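Local coordinates for pollen-specific leucine-rich repeat extensin-like protein 1 (Arabidopsis thaliana, PDB 6TME) that binds RALF peptide hormones such as RALF4 through its leucine-rich repeat domain and probably acts in cell-wall signalling during pollen tube growth, at residues 43-47 / 91-95; 113-119 / 138-144; 147-153 / 170-176. One frame throughout, in Å; residues are numbered along the deposited sequence.

Interaction 1. Residues 43-47 / 91-95; sequences RLKRA and VLVVA. With SO4 (sulfate ion), chain J; SO4 (sulfate ion), chain P.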
loop_
_atom_site.group_PDB
_atom_site.type_symbol
_atom_site.label_atom_id
_atom_site.label_comp_id
_atom_site.label_asym_id
_atom_site.label_seq_id
_atom_site.Cartn_x
_atom_site.Cartn_y
_atom_site.Cartn_z
ATOM N N ARG A 43 -24.654 0.713 -26.102
ATOM C CA ARG A 43 -23.715 0.787 -24.990
ATOM C C ARG A 43 -23.172 -0.588 -24.604
ATOM O O ARG A 43 -21.963 -0.744 -24.374
ATOM C CB ARG A 43 -24.417 1.464 -23.816
ATOM C CG ARG A 43 -23.720 1.441 -22.508
ATOM C CD ARG A 43 -24.500 2.278 -21.503
ATOM N NE ARG A 43 -24.789 3.612 -22.010
ATOM C CZ ARG A 43 -24.714 4.723 -21.284
ATOM N NH1 ARG A 43 -24.343 4.666 -20.011
ATOM N NH2 ARG A 43 -25.009 5.895 -21.836
ATOM N N LEU A 44 -24.040 -1.603 -24.510
ATOM C CA LEU A 44 -23.535 -2.925 -24.139
ATOM C C LEU A 44 -22.756 -3.577 -25.281
ATOM O O LEU A 44 -21.881 -4.406 -25.026
ATOM C CB LEU A 44 -24.672 -3.831 -23.664
ATOM C CG LEU A 44 -25.176 -3.471 -22.252
ATOM C CD1 LEU A 44 -26.431 -4.234 -21.866
ATOM C CD2 LEU A 44 -24.101 -3.694 -21.195
ATOM N N LYS A 45 -23.044 -3.197 -26.526
ATOM C CA LYS A 45 -22.216 -3.601 -27.650
ATOM C C LYS A 45 -20.774 -3.128 -27.470
ATOM O O LYS A 45 -19.824 -3.875 -27.731
ATOM C CB LYS A 45 -22.822 -3.039 -28.937
ATOM C CG LYS A 45 -21.969 -3.257 -30.161
ATOM C CD LYS A 45 -22.681 -2.860 -31.451
ATOM C CE LYS A 45 -21.818 -3.229 -32.661
ATOM N NZ LYS A 45 -22.204 -2.523 -33.914
ATOM N N ARG A 46 -20.596 -1.890 -27.019
ATOM C CA ARG A 46 -19.265 -1.395 -26.700
ATOM C C ARG A 46 -18.593 -2.263 -25.633
ATOM O O ARG A 46 -17.391 -2.555 -25.722
ATOM C CB ARG A 46 -19.373 0.058 -26.259
ATOM C CG ARG A 46 -19.336 1.023 -27.430
ATOM C CD ARG A 46 -19.885 2.360 -27.043
ATOM N NE ARG A 46 -19.232 2.872 -25.839
ATOM C CZ ARG A 46 -19.883 3.470 -24.846
ATOM N NH1 ARG A 46 -21.197 3.647 -24.933
ATOM N NH2 ARG A 46 -19.223 3.908 -23.778
ATOM N N ALA A 47 -19.357 -2.731 -24.643
ATOM C CA ALA A 47 -18.764 -3.639 -23.662
ATOM C C ALA A 47 -18.437 -4.980 -24.291
ATOM O O ALA A 47 -17.402 -5.581 -23.973
ATOM C CB ALA A 47 -19.686 -3.838 -22.459
ATOM N N VAL A 91 -31.171 2.186 -17.189
ATOM C CA VAL A 91 -30.147 1.735 -18.124
ATOM C C VAL A 91 -29.193 0.768 -17.424
ATOM O O VAL A 91 -28.805 0.979 -16.265
ATOM C CB VAL A 91 -29.395 2.935 -18.722
ATOM C CG1 VAL A 91 -28.230 2.446 -19.598
ATOM C CG2 VAL A 91 -30.382 3.799 -19.518
ATOM N N LEU A 92 -28.839 -0.306 -18.130
ATOM C CA LEU A 92 -27.930 -1.347 -17.665
ATOM C C LEU A 92 -26.534 -1.065 -18.198
ATOM O O LEU A 92 -26.380 -0.828 -19.399
ATOM C CB LEU A 92 -28.389 -2.722 -18.156
ATOM C CG LEU A 92 -27.656 -3.964 -17.622
ATOM C CD1 LEU A 92 -27.890 -4.127 -16.124
ATOM C CD2 LEU A 92 -28.102 -5.218 -18.378
ATOM N N VAL A 93 -25.522 -1.102 -17.310
ATOM C CA VAL A 93 -24.130 -0.834 -17.680
ATOM C C VAL A 93 -23.209 -1.857 -17.025
ATOM O O VAL A 93 -23.542 -2.453 -15.995
ATOM C CB VAL A 93 -23.665 0.597 -17.291
ATOM C CG1 VAL A 93 -24.593 1.670 -17.863
ATOM C CG2 VAL A 93 -23.524 0.742 -15.768
ATOM N N VAL A 94 -22.051 -2.072 -17.649
ATOM C CA VAL A 94 -20.969 -2.850 -17.049
ATOM C C VAL A 94 -20.205 -1.914 -16.115
ATOM O O VAL A 94 -19.532 -0.980 -16.563
ATOM C CB VAL A 94 -20.041 -3.460 -18.110
ATOM C CG1 VAL A 94 -18.803 -4.074 -17.451
ATOM C CG2 VAL A 94 -20.774 -4.517 -18.938
ATOM N N ALA A 95 -20.310 -2.163 -14.816
ATOM C CA ALA A 95 -19.798 -1.261 -13.798
ATOM C C ALA A 95 -18.583 -1.816 -13.095
ATOM O O ALA A 95 -17.876 -1.061 -12.407
ATOM C CB ALA A 95 -20.883 -0.960 -12.741
HETATM S S SO4 J . -27.133 4.445 -24.888
HETATM O O1 SO4 J . -27.075 3.120 -24.280
HETATM O O2 SO4 J . -27.982 4.383 -26.081
HETATM O O3 SO4 J . -27.704 5.435 -23.959
HETATM O O4 SO4 J . -25.771 4.811 -25.277
HETATM S S SO4 P . -23.559 0.699 -33.421
HETATM O O1 SO4 P . -22.479 -0.147 -33.922
HETATM O O2 SO4 P . -24.793 -0.075 -33.291
HETATM O O3 SO4 P . -23.771 1.800 -34.360
HETATM O O4 SO4 P . -23.181 1.233 -32.114
#

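Interaction 2. Residues 113-119 / 138-144; sequences GLLTDVA and KLTLMYE. With EDO (1,2-ethanediol), chain T; SO4 (sulfate ion), chain I.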
loop_
_atom_site.group_PDB
_atom_site.type_symbol
_atom_site.label_atom_id
_atom_site.label_comp_id
_atom_site.label_asym_id
_atom_site.label_seq_id
_atom_site.Cartn_x
_atom_site.Cartn_y
_atom_site.Cartn_z
ATOM N N GLY A 113 -10.618 0.461 -23.132
ATOM C CA GLY A 113 -11.059 1.844 -23.011
ATOM C C GLY A 113 -12.522 2.062 -23.367
ATOM O O GLY A 113 -13.056 3.152 -23.107
ATOM N N LEU A 114 -13.180 1.055 -23.954
ATOM C CA LEU A 114 -14.593 1.173 -24.259
ATOM C C LEU A 114 -15.480 0.928 -23.041
ATOM O O LEU A 114 -16.670 1.239 -23.092
ATOM C CB LEU A 114 -14.965 0.203 -25.390
ATOM C CG LEU A 114 -14.415 0.557 -26.786
ATOM C CD1 LEU A 114 -14.531 -0.618 -27.717
ATOM C CD2 LEU A 114 -15.059 1.806 -27.410
ATOM N N LEU A 115 -14.939 0.387 -21.949
ATOM C CA LEU A 115 -15.739 0.068 -20.763
ATOM C C LEU A 115 -15.973 1.315 -19.907
ATOM O O LEU A 115 -15.582 1.389 -18.740
ATOM C CB LEU A 115 -15.051 -1.028 -19.958
ATOM C CG LEU A 115 -14.991 -2.354 -20.703
ATOM C CD1 LEU A 115 -14.091 -3.376 -19.989
ATOM C CD2 LEU A 115 -16.406 -2.901 -20.883
ATOM N N THR A 116 -16.640 2.305 -20.506
ATOM C CA THR A 116 -16.619 3.646 -19.923
ATOM C C THR A 116 -17.441 3.761 -18.652
ATOM O O THR A 116 -17.375 4.800 -17.990
ATOM C CB THR A 116 -17.119 4.700 -20.919
ATOM O OG1 THR A 116 -18.390 4.309 -21.433
ATOM C CG2 THR A 116 -16.130 4.893 -22.086
ATOM N N ASP A 117 -18.203 2.740 -18.282
ATOM C CA ASP A 117 -18.960 2.798 -17.038
ATOM C C ASP A 117 -18.267 2.085 -15.884
ATOM O O ASP A 117 -18.806 2.069 -14.775
ATOM C CB ASP A 117 -20.364 2.208 -17.256
ATOM C CG ASP A 117 -21.133 2.942 -18.355
ATOM O OD1 ASP A 117 -21.212 4.189 -18.270
ATOM O OD2 ASP A 117 -21.603 2.286 -19.325
ATOM N N VAL A 118 -17.103 1.481 -16.116
ATOM C CA VAL A 118 -16.469 0.683 -15.076
ATOM C C VAL A 118 -15.906 1.597 -13.995
ATOM O O VAL A 118 -15.219 2.583 -14.281
ATOM C CB VAL A 118 -15.378 -0.217 -15.674
ATOM C CG1 VAL A 118 -14.478 -0.732 -14.583
ATOM C CG2 VAL A 118 -16.006 -1.372 -16.398
ATOM N N ALA A 119 -16.240 1.297 -12.750
ATOM C CA ALA A 119 -15.680 1.973 -11.596
ATOM C C ALA A 119 -14.887 1.037 -10.709
ATOM O O ALA A 119 -14.109 1.509 -9.861
ATOM C CB ALA A 119 -16.789 2.627 -10.760
ATOM N N LYS A 138 -10.260 6.939 -20.430
ATOM C CA LYS A 138 -11.671 7.131 -20.732
ATOM C C LYS A 138 -12.581 6.497 -19.688
ATOM O O LYS A 138 -13.776 6.795 -19.681
ATOM C CB LYS A 138 -11.980 6.599 -22.146
ATOM C CG LYS A 138 -11.163 7.322 -23.221
ATOM C CD LYS A 138 -11.330 6.741 -24.604
ATOM C CE LYS A 138 -10.900 5.293 -24.677
ATOM N NZ LYS A 138 -10.602 4.875 -26.096
ATOM N N LEU A 139 -12.038 5.681 -18.775
ATOM C CA LEU A 139 -12.812 5.102 -17.672
ATOM C C LEU A 139 -12.901 6.134 -16.550
ATOM O O LEU A 139 -12.272 6.031 -15.492
ATOM C CB LEU A 139 -12.192 3.795 -17.191
ATOM C CG LEU A 139 -12.583 2.542 -17.983
ATOM C CD1 LEU A 139 -12.331 2.689 -19.493
ATOM C CD2 LEU A 139 -11.867 1.322 -17.460
ATOM N N THR A 140 -13.717 7.155 -16.801
ATOM C CA THR A 140 -13.726 8.330 -15.946
ATOM C C THR A 140 -14.380 8.086 -14.596
ATOM O O THR A 140 -14.260 8.936 -13.710
ATOM C CB THR A 140 -14.427 9.474 -16.671
ATOM O OG1 THR A 140 -15.824 9.168 -16.796
ATOM C CG2 THR A 140 -13.806 9.645 -18.073
ATOM N N LEU A 141 -15.075 6.971 -14.420
ATOM C CA LEU A 141 -15.669 6.645 -13.134
ATOM C C LEU A 141 -14.753 5.774 -12.279
ATOM O O LEU A 141 -15.149 5.375 -11.173
ATOM C CB LEU A 141 -17.014 5.930 -13.347
ATOM C CG LEU A 141 -17.996 6.587 -14.305
ATOM C CD1 LEU A 141 -19.317 5.819 -14.311
ATOM C CD2 LEU A 141 -18.204 8.074 -13.928
ATOM N N MET A 142 -13.563 5.446 -12.774
ATOM C CA MET A 142 -12.645 4.606 -12.015
ATOM C C MET A 142 -12.484 5.128 -10.593
ATOM O O MET A 142 -12.194 6.311 -10.366
ATOM C CB MET A 142 -11.282 4.535 -12.695
ATOM C CG MET A 142 -10.420 3.453 -12.122
ATOM S SD MET A 142 -11.258 1.860 -12.262
ATOM C CE MET A 142 -10.855 1.463 -13.971
ATOM N N TYR A 143 -12.705 4.234 -9.649
ATOM C CA TYR A 143 -12.727 4.474 -8.218
ATOM C C TYR A 143 -11.755 3.578 -7.466
ATOM O O TYR A 143 -11.056 4.056 -6.567
ATOM C CB TYR A 143 -14.164 4.255 -7.720
ATOM C CG TYR A 143 -14.463 4.492 -6.243
ATOM C CD1 TYR A 143 -14.926 5.729 -5.791
ATOM C CD2 TYR A 143 -14.378 3.455 -5.328
ATOM C CE1 TYR A 143 -15.241 5.937 -4.466
ATOM C CE2 TYR A 143 -14.682 3.649 -4.006
ATOM C CZ TYR A 143 -15.118 4.889 -3.576
ATOM O OH TYR A 143 -15.442 5.057 -2.248
ATOM N N GLU A 144 -11.683 2.294 -7.838
ATOM C CA GLU A 144 -10.796 1.313 -7.217
ATOM C C GLU A 144 -10.167 0.465 -8.311
ATOM O O GLU A 144 -10.860 -0.277 -9.015
ATOM C CB GLU A 144 -11.508 0.406 -6.200
ATOM C CG GLU A 144 -12.870 -0.118 -6.591
ATOM C CD GLU A 144 -13.587 -0.827 -5.435
ATOM O OE1 GLU A 144 -13.162 -1.930 -5.016
ATOM O OE2 GLU A 144 -14.578 -0.251 -4.937
HETATM C C1 EDO T . -18.450 8.054 -9.240
HETATM O O1 EDO T . -19.067 7.516 -8.064
HETATM C C2 EDO T . -17.824 6.918 -10.035
HETATM O O2 EDO T . -16.905 6.183 -9.221
HETATM S S SO4 I . -16.488 8.126 -0.974
HETATM O O1 SO4 I . -15.897 7.128 -0.083
HETATM O O2 SO4 I . -17.383 7.477 -1.936
HETATM O O3 SO4 I . -17.246 9.094 -0.179
HETATM O O4 SO4 I . -15.421 8.817 -1.687
HETATM O O HOH W 1 -15.430 4.560 -15.967
HETATM O O HOH W 2 -16.949 7.524 -18.408
#

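Interaction 3. Residues 147-153 / 170-176; sequences VSNNRFV and DIRYNDF. With SO4 (sulfate ion), chain H.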
loop_
_atom_site.group_PDB
_atom_site.type_symbol
_atom_site.label_atom_id
_atom_site.label_comp_id
_atom_site.label_asym_id
_atom_site.label_seq_id
_atom_site.Cartn_x
_atom_site.Cartn_y
_atom_site.Cartn_z
ATOM N N VAL A 147 -4.417 -3.805 -9.685
ATOM C CA VAL A 147 -3.643 -4.684 -10.550
ATOM C C VAL A 147 -2.524 -5.383 -9.772
ATOM O O VAL A 147 -1.539 -5.819 -10.357
ATOM C CB VAL A 147 -3.109 -3.924 -11.776
ATOM C CG1 VAL A 147 -4.307 -3.502 -12.703
ATOM C CG2 VAL A 147 -2.280 -2.703 -11.366
ATOM N N SER A 148 -2.685 -5.538 -8.457
ATOM C CA SER A 148 -1.633 -6.133 -7.639
ATOM C C SER A 148 -1.321 -7.566 -8.075
ATOM O O SER A 148 -2.208 -8.322 -8.487
ATOM C CB SER A 148 -2.035 -6.110 -6.166
ATOM O OG SER A 148 -3.221 -6.850 -5.939
ATOM N N ASN A 149 -0.036 -7.921 -8.010
ATOM C CA ASN A 149 0.450 -9.291 -8.206
ATOM C C ASN A 149 0.187 -9.779 -9.631
ATOM O O ASN A 149 -0.474 -10.792 -9.869
ATOM C CB ASN A 149 -0.148 -10.258 -7.175
ATOM C CG ASN A 149 0.513 -11.612 -7.224
ATOM O OD1 ASN A 149 1.653 -11.741 -7.704
ATOM N ND2 ASN A 149 -0.185 -12.632 -6.752
ATOM N N ASN A 150 0.744 -9.041 -10.581
ATOM C CA ASN A 150 0.616 -9.377 -11.991
ATOM C C ASN A 150 2.015 -9.328 -12.604
ATOM O O ASN A 150 3.037 -9.432 -11.912
ATOM C CB ASN A 150 -0.394 -8.432 -12.650
ATOM C CG ASN A 150 -1.808 -8.985 -12.611
ATOM O OD1 ASN A 150 -2.150 -9.856 -13.403
ATOM N ND2 ASN A 150 -2.632 -8.488 -11.687
ATOM N N ARG A 151 2.075 -9.158 -13.923
ATOM C CA ARG A 151 3.338 -9.085 -14.650
ATOM C C ARG A 151 3.465 -7.753 -15.373
ATOM O O ARG A 151 4.022 -7.679 -16.471
ATOM C CB ARG A 151 3.472 -10.251 -15.629
ATOM C CG ARG A 151 3.376 -11.622 -14.947
ATOM C CD ARG A 151 4.679 -11.910 -14.221
ATOM N NE ARG A 151 4.652 -13.176 -13.489
ATOM C CZ ARG A 151 4.515 -13.258 -12.171
ATOM N NH1 ARG A 151 4.377 -12.151 -11.445
ATOM N NH2 ARG A 151 4.512 -14.440 -11.576
ATOM N N PHE A 152 2.939 -6.693 -14.772
ATOM C CA PHE A 152 3.092 -5.378 -15.369
ATOM C C PHE A 152 4.511 -4.849 -15.160
ATOM O O PHE A 152 5.193 -5.201 -14.194
ATOM C CB PHE A 152 2.075 -4.420 -14.773
ATOM C CG PHE A 152 0.666 -4.769 -15.106
ATOM C CD1 PHE A 152 0.228 -4.749 -16.431
ATOM C CD2 PHE A 152 -0.228 -5.123 -14.103
ATOM C CE1 PHE A 152 -1.079 -5.051 -16.744
ATOM C CE2 PHE A 152 -1.535 -5.438 -14.409
ATOM C CZ PHE A 152 -1.967 -5.388 -15.734
ATOM N N VAL A 153 4.950 -3.991 -16.088
ATOM C CA VAL A 153 6.341 -3.562 -16.169
ATOM C C VAL A 153 6.429 -2.103 -16.609
ATOM O O VAL A 153 5.518 -1.550 -17.232
ATOM C CB VAL A 153 7.169 -4.434 -17.147
ATOM C CG1 VAL A 153 7.452 -5.801 -16.566
ATOM C CG2 VAL A 153 6.459 -4.541 -18.505
ATOM N N ASP A 170 -3.966 0.052 -6.223
ATOM C CA ASP A 170 -3.046 -1.021 -5.844
ATOM C C ASP A 170 -2.254 -1.509 -7.058
ATOM O O ASP A 170 -2.800 -2.194 -7.923
ATOM C CB ASP A 170 -3.798 -2.178 -5.191
ATOM C CG ASP A 170 -2.861 -3.127 -4.442
ATOM O OD1 ASP A 170 -1.663 -3.155 -4.794
ATOM O OD2 ASP A 170 -3.311 -3.848 -3.518
ATOM N N ILE A 171 -0.960 -1.189 -7.109
ATOM C CA ILE A 171 -0.060 -1.687 -8.142
ATOM C C ILE A 171 1.061 -2.537 -7.561
ATOM O O ILE A 171 2.024 -2.853 -8.260
ATOM C CB ILE A 171 0.515 -0.536 -8.987
ATOM C CG1 ILE A 171 1.399 0.369 -8.103
ATOM C CG2 ILE A 171 -0.627 0.277 -9.647
ATOM C CD1 ILE A 171 2.149 1.439 -8.884
ATOM N N ARG A 172 0.937 -2.933 -6.297
ATOM C CA ARG A 172 1.978 -3.677 -5.605
ATOM C C ARG A 172 2.243 -5.012 -6.302
ATOM O O ARG A 172 1.375 -5.578 -6.984
ATOM C CB ARG A 172 1.575 -3.895 -4.131
ATOM C CG ARG A 172 0.520 -4.992 -3.928
ATOM C CD ARG A 172 -0.238 -4.980 -2.587
ATOM N NE ARG A 172 -1.463 -5.755 -2.797
ATOM C CZ ARG A 172 -1.640 -7.033 -2.463
ATOM N NH1 ARG A 172 -0.699 -7.729 -1.804
ATOM N NH2 ARG A 172 -2.779 -7.627 -2.790
ATOM N N TYR A 173 3.484 -5.486 -6.166
ATOM C CA TYR A 173 3.902 -6.812 -6.631
ATOM C C TYR A 173 3.864 -6.919 -8.156
ATOM O O TYR A 173 3.353 -7.887 -8.726
ATOM C CB TYR A 173 3.063 -7.913 -5.980
ATOM C CG TYR A 173 3.668 -8.368 -4.694
ATOM C CD1 TYR A 173 4.843 -9.130 -4.678
ATOM C CD2 TYR A 173 3.089 -8.016 -3.484
ATOM C CE1 TYR A 173 5.416 -9.542 -3.459
ATOM C CE2 TYR A 173 3.628 -8.424 -2.293
ATOM C CZ TYR A 173 4.796 -9.179 -2.282
ATOM O OH TYR A 173 5.300 -9.553 -1.075
ATOM N N ASN A 174 4.403 -5.903 -8.816
ATOM C CA ASN A 174 4.577 -5.926 -10.256
ATOM C C ASN A 174 6.050 -5.606 -10.496
ATOM O O ASN A 174 6.902 -5.817 -9.631
ATOM C CB ASN A 174 3.622 -4.952 -10.945
ATOM C CG ASN A 174 2.213 -5.485 -11.025
ATOM O OD1 ASN A 174 1.931 -6.394 -11.805
ATOM N ND2 ASN A 174 1.309 -4.904 -10.241
ATOM N N ASP A 175 6.362 -5.098 -11.680
ATOM C CA ASP A 175 7.706 -4.679 -12.029
ATOM C C ASP A 175 7.684 -3.248 -12.541
ATOM O O ASP A 175 8.341 -2.909 -13.529
ATOM C CB ASP A 175 8.320 -5.624 -13.060
ATOM C CG ASP A 175 9.819 -5.393 -13.251
ATOM O OD1 ASP A 175 10.447 -4.758 -12.387
ATOM O OD2 ASP A 175 10.364 -5.812 -14.293
ATOM N N PHE A 176 6.891 -2.392 -11.899
ATOM C CA PHE A 176 6.993 -0.963 -12.158
ATOM C C PHE A 176 8.316 -0.420 -11.613
ATOM O O PHE A 176 8.870 -0.930 -10.632
ATOM C CB PHE A 176 5.806 -0.224 -11.544
ATOM C CG PHE A 176 4.479 -0.581 -12.174
ATOM C CD1 PHE A 176 4.205 -0.228 -13.495
ATOM C CD2 PHE A 176 3.512 -1.267 -11.452
ATOM C CE1 PHE A 176 2.997 -0.553 -14.075
ATOM C CE2 PHE A 176 2.301 -1.608 -12.031
ATOM C CZ PHE A 176 2.041 -1.247 -13.339
HETATM S S SO4 H . 4.426 -16.852 -13.524
HETATM O O1 SO4 H . 4.750 -17.918 -14.450
HETATM O O2 SO4 H . 3.124 -16.986 -12.879
HETATM O O3 SO4 H . 4.478 -15.620 -14.292
HETATM O O4 SO4 H . 5.408 -16.854 -12.445
HETATM O O HOH W 3 4.005 -10.615 -9.053
#

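Interaction 1. Residues 43-47 / 91-95
No hydrogen bond joins the helical turn 43-47 to segment 91-95. Side chains make nearly all of the contact, and one of them is an arginine used largely for its aliphatic part. R43 CD lies 3.7 Å from V93 CG1 and 4.2 Å from V91 CG1. V91 CG1 sits over one face of the guanidinium, and V93 CG1 lies at its edge. The charged end has other partners: R43 NE donates to O1 of a sulfate (chain J) at 3.3 Å, and R43 NH1 makes a long, weak ion pair with D117. L44 and A47 make apolar contacts. L44 CD1 meets L92 CD2 at 4.0 Å, and L44 CD2 meets V94 CG2 at 4.1 Å. A47 CB reaches V94 CG2 at 3.7 Å. This is the N-terminal cap of the leucine-rich repeat domain, where helix 43-56 packs beside the first strands of the solenoid. Helix and strand segments run nearly the same way, with axes 8.5 Å apart and crossing at 27°. The buried area is modest, 273 Å². Strand 92-98 pairs antiparallel with strand 80-85 on one side. K45 takes no part in the contact; its NZ hydrogen-bonds to O1 of a second sulfate (chain P) at a very short 2.4 Å.

Interaction 2. Residues 113-119 / 138-144
Direct hydrogen bonds gather at one end of this contact. A119 O accepts from Y143 N at 3.1 Å and from E144 N at 3.3 Å, so one carbonyl holds the next repeat as strand 144-146 begins. A CA-H...O contact from A119 CA to L141 O, 3.5 Å, lies beside them. Water takes over further back. Water 1 donates to T116 O (2.8 Å) and V118 O (2.6 Å) and accepts from L141 N (2.9 Å). Water 2 donates to T116 O at 2.8 Å and is 2.6 Å from T140 OG1. Van der Waals contacts fill the rest. L139 CG lies 3.3 Å from L115 O, and K138 CE lies 3.4 Å from G113 O; a CB at G113 would clash with K138 CE. The apolar pairs are L139 CD2 with V118 CB at 4.2 Å, V118 CG1 with M142 CE at 4.3 Å, and A119 CB with L141 CB at 4.2 Å. The two segments repeat one another: inverse gamma turns centre on L115 and L139, and type I turns span L115-V118 and L139-M142. The repetition is that of successive coils of the leucine-rich repeat solenoid. E144 also hydrogen-bonds to H122 and to the RALF4 chain. Helix 43-56 packs against L114 and L115, strand 92-98 touches D117 and V118, and strand 120-122 lies against M142 and E144.

Interaction 3. Residues 147-153 / 170-176
The side chain of N174 makes three of the seven hydrogen bonds between these segments. Its ND2 donates to V147 O at 3.0 Å and to I171 O, in its own segment, at 2.9 Å. Its OD1 accepts from F152 N at 3.1 Å and, weakly, from N150 N at 3.1 Å. Backbone bonds flank it: V147 N to D170 O at 2.9 Å, N149 N to R172 O at 2.9 Å, and D175 N to F152 O at 2.8 Å. N150 N also reaches Y173 O, weakly, at 3.4 Å. This is the asparagine ladder of a leucine-rich repeat solenoid. N150 holds the equivalent place one repeat earlier: its ND2 donates to V147 O at 3.2 Å and to V123 O, while its OD1 accepts from F128 N. N197 continues the pattern beyond N174. Strands 151-153 and 175-178 meet in a parallel bridge, V153 with D175. Inside, F152 CB packs on F176 CZ at 3.5 Å. D170 OD1 accepts from R172 N at 3.0 Å, an Asx turn, and D170 OD2 forms a salt bridge with R172 NE at 2.8 Å. S148 OG is hydrogen-bonded to D146 and N124, and N149 ND2 to S125. R151 NE and NH2 donate to sulfate (chain H) O3 and O4 at 2.6 and 2.7 Å. The guanidinium of R172 and the hydroxyl of Y173 hydrogen-bond to the backbone of the RALF4 chain.

The three contacts follow one another along the solenoid from its N-terminal cap. Interactions 1 and 2 touch, with centres 11 Å apart. A95 O and A119 N, 2.9 Å apart, probably form a hydrogen bond that continues the main sheet, and V93 CB packs 3.4 Å from D117 OD2. Interaction 3 lies 19 Å from interaction 2, centre to centre. E144 and V147 are separated by two residues, and the segments do not otherwise touch. Interactions 1 and 3 are 28 Å apart between centres, and about 14 Å between nearest atoms. RALF4 reaches all three: it packs on V93 and A95, hydrogen-bonds to D117 O and the carboxylate of E144, and hydrogen-bonds to R172 and Y173.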